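Local coordinates for putative transcriptional regulator TRANSCRIPTION REGULATOR protein (Rhizobium meliloti, PDB 5NLA), which binds c-di-GMP and acts as an AraC-like transcriptional activator that regulates extracellular polysaccharide production, probably through sequence-specific DNA binding, at residues Arg133-Ala138 and Arg160-Asp165; Val71-Pro76 and Pro105-Glu110. One frame throughout, in Å; residues are numbered along the deposited sequence.

Contact 1: Arg133-Ala138 and Arg160-Asp165; sequences RSWTEA and RGRMTD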
loop_
_atom_site.group_PDB
_atom_site.type_symbol
_atom_site.label_atom_id
_atom_site.label_comp_id
_atom_site.label_asym_id
_atom_site.label_seq_id
_atom_site.Cartn_x
_atom_site.Cartn_y
_atom_site.Cartn_z
ATOM N N ARG A 133 -15.001 8.404 -6.929
ATOM C CA ARG A 133 -14.797 7.413 -7.961
ATOM C C ARG A 133 -13.366 7.589 -8.396
ATOM O O ARG A 133 -12.909 8.722 -8.535
ATOM C CB ARG A 133 -15.734 7.629 -9.154
ATOM C CG ARG A 133 -17.166 7.283 -8.832
ATOM C CD ARG A 133 -18.095 7.195 -10.042
ATOM N NE ARG A 133 -19.319 6.469 -9.679
ATOM C CZ ARG A 133 -19.411 5.140 -9.539
ATOM N NH1 ARG A 133 -18.362 4.344 -9.760
ATOM N NH2 ARG A 133 -20.568 4.587 -9.190
ATOM N N SER A 134 -12.644 6.482 -8.565
ATOM C CA SER A 134 -11.338 6.538 -9.187
ATOM C C SER A 134 -11.384 5.722 -10.460
ATOM O O SER A 134 -12.279 4.932 -10.654
ATOM C CB SER A 134 -10.257 6.062 -8.237
ATOM O OG SER A 134 -10.339 4.665 -8.035
ATOM N N TRP A 135 -10.442 5.985 -11.348
ATOM C CA TRP A 135 -10.250 5.212 -12.556
ATOM C C TRP A 135 -8.771 4.962 -12.616
ATOM O O TRP A 135 -7.991 5.919 -12.572
ATOM C CB TRP A 135 -10.688 6.008 -13.773
ATOM C CG TRP A 135 -12.177 6.240 -13.846
ATOM C CD1 TRP A 135 -13.080 5.493 -14.531
ATOM C CD2 TRP A 135 -12.922 7.289 -13.207
ATOM N NE1 TRP A 135 -14.342 6.008 -14.375
ATOM C CE2 TRP A 135 -14.280 7.110 -13.564
ATOM C CE3 TRP A 135 -12.577 8.361 -12.372
ATOM C CZ2 TRP A 135 -15.300 7.972 -13.118
ATOM C CZ3 TRP A 135 -13.590 9.213 -11.924
ATOM C CH2 TRP A 135 -14.936 9.011 -12.303
ATOM N N THR A 136 -8.369 3.692 -12.664
ATOM C CA THR A 136 -6.947 3.355 -12.569
ATOM C C THR A 136 -6.454 2.393 -13.645
ATOM O O THR A 136 -6.939 1.263 -13.775
ATOM C CB THR A 136 -6.585 2.800 -11.185
ATOM O OG1 THR A 136 -7.329 3.499 -10.178
ATOM C CG2 THR A 136 -5.079 2.972 -10.922
ATOM N N GLU A 137 -5.465 2.874 -14.394
ATOM C CA GLU A 137 -4.784 2.094 -15.400
ATOM C C GLU A 137 -3.589 1.362 -14.788
ATOM O O GLU A 137 -2.828 1.928 -13.992
ATOM C CB GLU A 137 -4.287 3.009 -16.507
ATOM C CG GLU A 137 -3.952 2.269 -17.778
ATOM C CD GLU A 137 -2.647 2.731 -18.370
ATOM O OE1 GLU A 137 -2.613 3.869 -18.890
ATOM O OE2 GLU A 137 -1.652 1.959 -18.286
ATOM N N ALA A 138 -3.434 0.100 -15.170
ATOM C CA ALA A 138 -2.258 -0.693 -14.819
ATOM C C ALA A 138 -2.216 -1.863 -15.758
ATOM O O ALA A 138 -3.224 -2.561 -15.915
ATOM C CB ALA A 138 -2.339 -1.186 -13.391
ATOM N N ARG A 160 -1.291 4.334 -13.168
ATOM C CA ARG A 160 -1.713 5.703 -13.499
ATOM C C ARG A 160 -3.202 5.773 -13.181
ATOM O O ARG A 160 -3.938 4.812 -13.418
ATOM C CB ARG A 160 -1.541 5.987 -15.013
ATOM C CG ARG A 160 -0.165 6.450 -15.446
ATOM C CD ARG A 160 0.308 5.886 -16.793
ATOM N NE ARG A 160 0.211 4.414 -16.895
ATOM C CZ ARG A 160 0.936 3.506 -16.210
ATOM N NH1 ARG A 160 1.877 3.860 -15.321
ATOM N NH2 ARG A 160 0.705 2.206 -16.423
ATOM N N GLY A 161 -3.666 6.907 -12.684
ATOM C CA GLY A 161 -5.103 7.134 -12.644
ATOM C C GLY A 161 -5.561 8.523 -12.285
ATOM O O GLY A 161 -4.771 9.455 -12.168
ATOM N N ARG A 162 -6.868 8.633 -12.127
ATOM C CA ARG A 162 -7.519 9.864 -11.712
ATOM C C ARG A 162 -8.586 9.515 -10.698
ATOM O O ARG A 162 -9.231 8.458 -10.802
ATOM C CB ARG A 162 -8.203 10.547 -12.894
ATOM C CG ARG A 162 -7.339 10.801 -14.121
ATOM C CD ARG A 162 -8.053 11.579 -15.232
ATOM N NE ARG A 162 -9.511 11.449 -15.179
ATOM C CZ ARG A 162 -10.345 12.237 -14.477
ATOM N NH1 ARG A 162 -9.910 13.263 -13.727
ATOM N NH2 ARG A 162 -11.652 11.990 -14.509
ATOM N N MET A 163 -8.774 10.385 -9.714
ATOM C CA MET A 163 -9.993 10.321 -8.932
ATOM C C MET A 163 -10.704 11.660 -8.892
ATOM O O MET A 163 -10.126 12.738 -8.994
ATOM C CB MET A 163 -9.779 9.758 -7.515
ATOM C CG MET A 163 -8.813 10.513 -6.628
ATOM S SD MET A 163 -8.677 9.741 -5.007
ATOM C CE MET A 163 -7.451 8.557 -5.488
ATOM N N THR A 164 -12.001 11.542 -8.750
ATOM C CA THR A 164 -12.868 12.642 -8.472
ATOM C C THR A 164 -12.525 13.035 -7.006
ATOM O O THR A 164 -11.611 12.420 -6.397
ATOM C CB THR A 164 -14.324 12.161 -8.741
ATOM O OG1 THR A 164 -15.085 13.227 -9.294
ATOM C CG2 THR A 164 -15.002 11.635 -7.522
ATOM N N ASP A 165 -13.194 14.044 -6.446
ATOM C CA ASP A 165 -13.083 14.304 -5.016
ATOM C C ASP A 165 -13.629 13.085 -4.285
ATOM O O ASP A 165 -14.555 12.447 -4.755
ATOM C CB ASP A 165 -13.793 15.586 -4.600
ATOM C CG ASP A 165 -15.324 15.481 -4.624
ATOM O OD1 ASP A 165 -15.918 14.720 -5.419
ATOM O OD2 ASP A 165 -15.953 16.213 -3.847
#

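Contact 2: Val71-Pro76 and Pro105-Glu110; sequences VDVRLP and PAHSYE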
loop_
_atom_site.group_PDB
_atom_site.type_symbol
_atom_site.label_atom_id
_atom_site.label_comp_id
_atom_site.label_asym_id
_atom_site.label_seq_id
_atom_site.Cartn_x
_atom_site.Cartn_y
_atom_site.Cartn_z
ATOM N N VAL A 71 2.947 8.379 -4.697
ATOM C CA VAL A 71 2.377 8.764 -5.979
ATOM C C VAL A 71 2.822 10.159 -6.313
ATOM O O VAL A 71 2.933 10.994 -5.438
ATOM C CB VAL A 71 0.822 8.737 -5.960
ATOM C CG1 VAL A 71 0.297 7.324 -6.222
ATOM C CG2 VAL A 71 0.273 9.287 -4.655
ATOM N N ASP A 72 3.103 10.388 -7.587
ATOM C CA ASP A 72 3.200 11.732 -8.116
ATOM C C ASP A 72 1.788 12.185 -8.462
ATOM O O ASP A 72 1.073 11.467 -9.162
ATOM C CB ASP A 72 4.060 11.755 -9.365
ATOM C CG ASP A 72 4.426 13.152 -9.792
ATOM O OD1 ASP A 72 4.108 14.127 -9.067
ATOM O OD2 ASP A 72 5.062 13.270 -10.860
ATOM N N VAL A 73 1.406 13.366 -7.972
ATOM C CA VAL A 73 0.063 13.907 -8.169
ATOM C C VAL A 73 0.060 15.197 -8.982
ATOM O O VAL A 73 1.038 15.946 -8.978
ATOM C CB VAL A 73 -0.677 14.140 -6.832
ATOM C CG1 VAL A 73 -0.871 12.817 -6.098
ATOM C CG2 VAL A 73 0.050 15.143 -5.946
ATOM N N ARG A 74 -1.049 15.427 -9.686
ATOM C CA ARG A 74 -1.244 16.604 -10.539
ATOM C C ARG A 74 -2.694 17.023 -10.458
ATOM O O ARG A 74 -3.572 16.187 -10.263
ATOM C CB ARG A 74 -0.851 16.305 -11.987
ATOM C CG ARG A 74 0.616 15.918 -12.133
ATOM C CD ARG A 74 1.127 15.914 -13.565
ATOM N NE ARG A 74 1.246 17.280 -14.087
ATOM C CZ ARG A 74 0.382 17.894 -14.909
ATOM N NH1 ARG A 74 -0.721 17.285 -15.367
ATOM N NH2 ARG A 74 0.635 19.148 -15.287
ATOM N N LEU A 75 -2.952 18.318 -10.597
ATOM C CA LEU A 75 -4.318 18.817 -10.607
ATOM C C LEU A 75 -5.025 18.431 -11.904
ATOM O O LEU A 75 -4.355 18.057 -12.874
ATOM C CB LEU A 75 -4.344 20.326 -10.468
ATOM C CG LEU A 75 -3.818 20.886 -9.159
ATOM C CD1 LEU A 75 -3.705 22.391 -9.324
ATOM C CD2 LEU A 75 -4.706 20.516 -7.975
ATOM N N PRO A 76 -6.385 18.499 -11.924
ATOM C CA PRO A 76 -7.087 18.275 -13.189
ATOM C C PRO A 76 -6.816 19.419 -14.110
ATOM O O PRO A 76 -6.507 20.508 -13.645
ATOM C CB PRO A 76 -8.566 18.214 -12.796
ATOM C CG PRO A 76 -8.569 17.936 -11.336
ATOM C CD PRO A 76 -7.333 18.602 -10.800
ATOM N N PRO A 105 -9.480 16.334 -2.824
ATOM C CA PRO A 105 -10.173 16.823 -4.031
ATOM C C PRO A 105 -9.784 16.037 -5.291
ATOM O O PRO A 105 -8.916 15.175 -5.228
ATOM C CB PRO A 105 -9.711 18.286 -4.151
ATOM C CG PRO A 105 -9.117 18.628 -2.835
ATOM C CD PRO A 105 -8.551 17.348 -2.305
ATOM N N ALA A 106 -10.430 16.334 -6.421
ATOM C CA ALA A 106 -10.129 15.636 -7.671
ATOM C C ALA A 106 -8.697 15.897 -8.065
ATOM O O ALA A 106 -8.263 17.038 -8.084
ATOM C CB ALA A 106 -11.052 16.064 -8.793
ATOM N N HIS A 107 -7.957 14.829 -8.338
ATOM C CA HIS A 107 -6.587 14.944 -8.843
ATOM C C HIS A 107 -6.275 13.698 -9.653
ATOM O O HIS A 107 -7.090 12.768 -9.727
ATOM C CB HIS A 107 -5.593 15.088 -7.681
ATOM C CG HIS A 107 -5.571 13.900 -6.776
ATOM N ND1 HIS A 107 -6.588 13.623 -5.889
ATOM C CD2 HIS A 107 -4.691 12.879 -6.670
ATOM C CE1 HIS A 107 -6.325 12.495 -5.256
ATOM N NE2 HIS A 107 -5.181 12.021 -5.714
ATOM N N SER A 108 -5.115 13.701 -10.286
ATOM C CA SER A 108 -4.607 12.527 -10.947
ATOM C C SER A 108 -3.330 12.062 -10.224
ATOM O O SER A 108 -2.666 12.837 -9.500
ATOM C CB SER A 108 -4.384 12.811 -12.422
ATOM O OG SER A 108 -3.309 13.715 -12.582
ATOM N N TYR A 109 -3.016 10.781 -10.410
ATOM C CA TYR A 109 -1.924 10.126 -9.684
ATOM C C TYR A 109 -1.142 9.154 -10.571
ATOM O O TYR A 109 -1.694 8.502 -11.462
ATOM C CB TYR A 109 -2.465 9.406 -8.431
ATOM C CG TYR A 109 -3.657 8.497 -8.683
ATOM C CD1 TYR A 109 -3.481 7.182 -9.089
ATOM C CD2 TYR A 109 -4.960 8.969 -8.535
ATOM C CE1 TYR A 109 -4.566 6.352 -9.314
ATOM C CE2 TYR A 109 -6.061 8.145 -8.756
ATOM C CZ TYR A 109 -5.863 6.830 -9.148
ATOM O OH TYR A 109 -6.947 6.002 -9.396
ATOM N N GLU A 110 0.156 9.072 -10.318
ATOM C CA GLU A 110 1.015 8.084 -10.974
ATOM C C GLU A 110 2.008 7.514 -9.975
ATOM O O GLU A 110 2.646 8.264 -9.233
ATOM C CB GLU A 110 1.766 8.709 -12.148
ATOM C CG GLU A 110 2.573 7.704 -12.957
ATOM C CD GLU A 110 3.050 8.240 -14.296
ATOM O OE1 GLU A 110 3.010 9.477 -14.509
ATOM O OE2 GLU A 110 3.471 7.417 -15.142
#

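Contact 1: Arg133-Ala138 and Arg160-Asp165
Glu137 and Arg160 face each other across two antiparallel strands, and their side chains carry the one salt bridge between Arg133-Ala138 and Arg160-Asp165. Arg160 NH2 donates to Glu137 OE2 at 3.0 Å; the bond leaves within the guanidinium plane but reaches OE2 from above the carboxylate plane, the two planes being turned 62° apart. Arg160 NE adds a weak bond to the same oxygen. Glu137 CG stands anti to its backbone N (chi1 -162°), while bends at chi2 and chi3 of Arg160 set its CD and NE on the side of the acid. An alanine in place of Glu137 would probably leave the Arg160 guanidinium without this acid and freer to turn, with a weak, long ion pair to Glu110 remaining.

On the same face sits the Trp135 ring, whose edge lies near Arg162 O, with CE3 3.7 Å from it. On the face of Ser134 and Met163 the two CB atoms meet 3.8 Å apart; the end of Met163 leads away, and its side chain touches His107 and Tyr109 of strand 107-111. Thr136 CG2, anti to its own backbone N, lies 3.3 Å from Arg160 O. Five backbone hydrogen bonds join the segments, among them Glu137 N to Arg160 O at 2.7 Å. Hydrogen-bonded pairs (Trp135-Arg162, Glu137-Arg160) alternate with non-hydrogen-bonded ones (Ser134-Met163, Thr136-Gly161), the mark of an antiparallel sheet, here flanked by strands 107-111 and 141-145.

Contact 2: Val71-Pro76 and Pro105-Glu110
Arg74 O is met by two donors of Ser108, one firm and one weak: Ser108 N at 2.9 Å, with an almost straight N-H...O angle of 177°, and Ser108 OG at 3.4 Å. Ser108 OG sits between its own backbone N and carbonyl carbon (chi1 69°), which turns it to the Arg74 side, close to Arg74 CB. The motif is an antiparallel strand pair at the edge of a five-stranded sheet, 72-74 being an outermost strand in this chain. In the hydrogen-bonded pair of Asp72 and Glu110, Asp72 N reaches Glu110 O at 2.7 Å and Glu110 N returns a bond to Asp72 O. Asp72 OD2 and Glu110 OE1 stay 5.6 Å apart, where their like charges would probably repel mildly; Glu110 also has a weak, long ion pair with Arg160.

Val73 and Tyr109 lie on the opposite face, and Tyr109 OH is bonded to Thr136. Val71 and Tyr109 run side by side, pointing the same way, with Val71 CG1 at 4.1 Å from Tyr109 CB. Val73 CG1, anti to the carbonyl carbon, approaches His107 CD2 obliquely at 3.9 Å, and Phe60 and Arg64 of helix 59-67 also touch Val73. Past the strands, the Pro76 ring packs against Ala106 of the partner segment, Pro76 CD lying 3.3 Å from Ala106 O. A bond inside its own segment helps to fix the rotation of the His107 ring: His107 ND1 donates in the ring plane to Pro105 O, 2.9 Å away.

Overall arrangement
Contacts 1 and 2 belong to one five-stranded antiparallel sheet, ordered 72-74, 107-111, 159-163, 134-138, 141-145, and their centres lie 9 Å apart. They meet where strands 107-111 and 159-163 are neighbours: Gly161 N lies 2.8 Å from Tyr109 O, probably hydrogen-bonded. The Tyr109 ring passes over Gly161, and its OH comes to 2.6 Å from Thr136 OG1, a probable hydrogen bond tying 105-110 to 133-138 across the strand between them. Glu110 and Arg160 add a weak, long ion pair. Along the chain contact 2 closes before contact 1 opens, and both lie on the same side of the chain's centre.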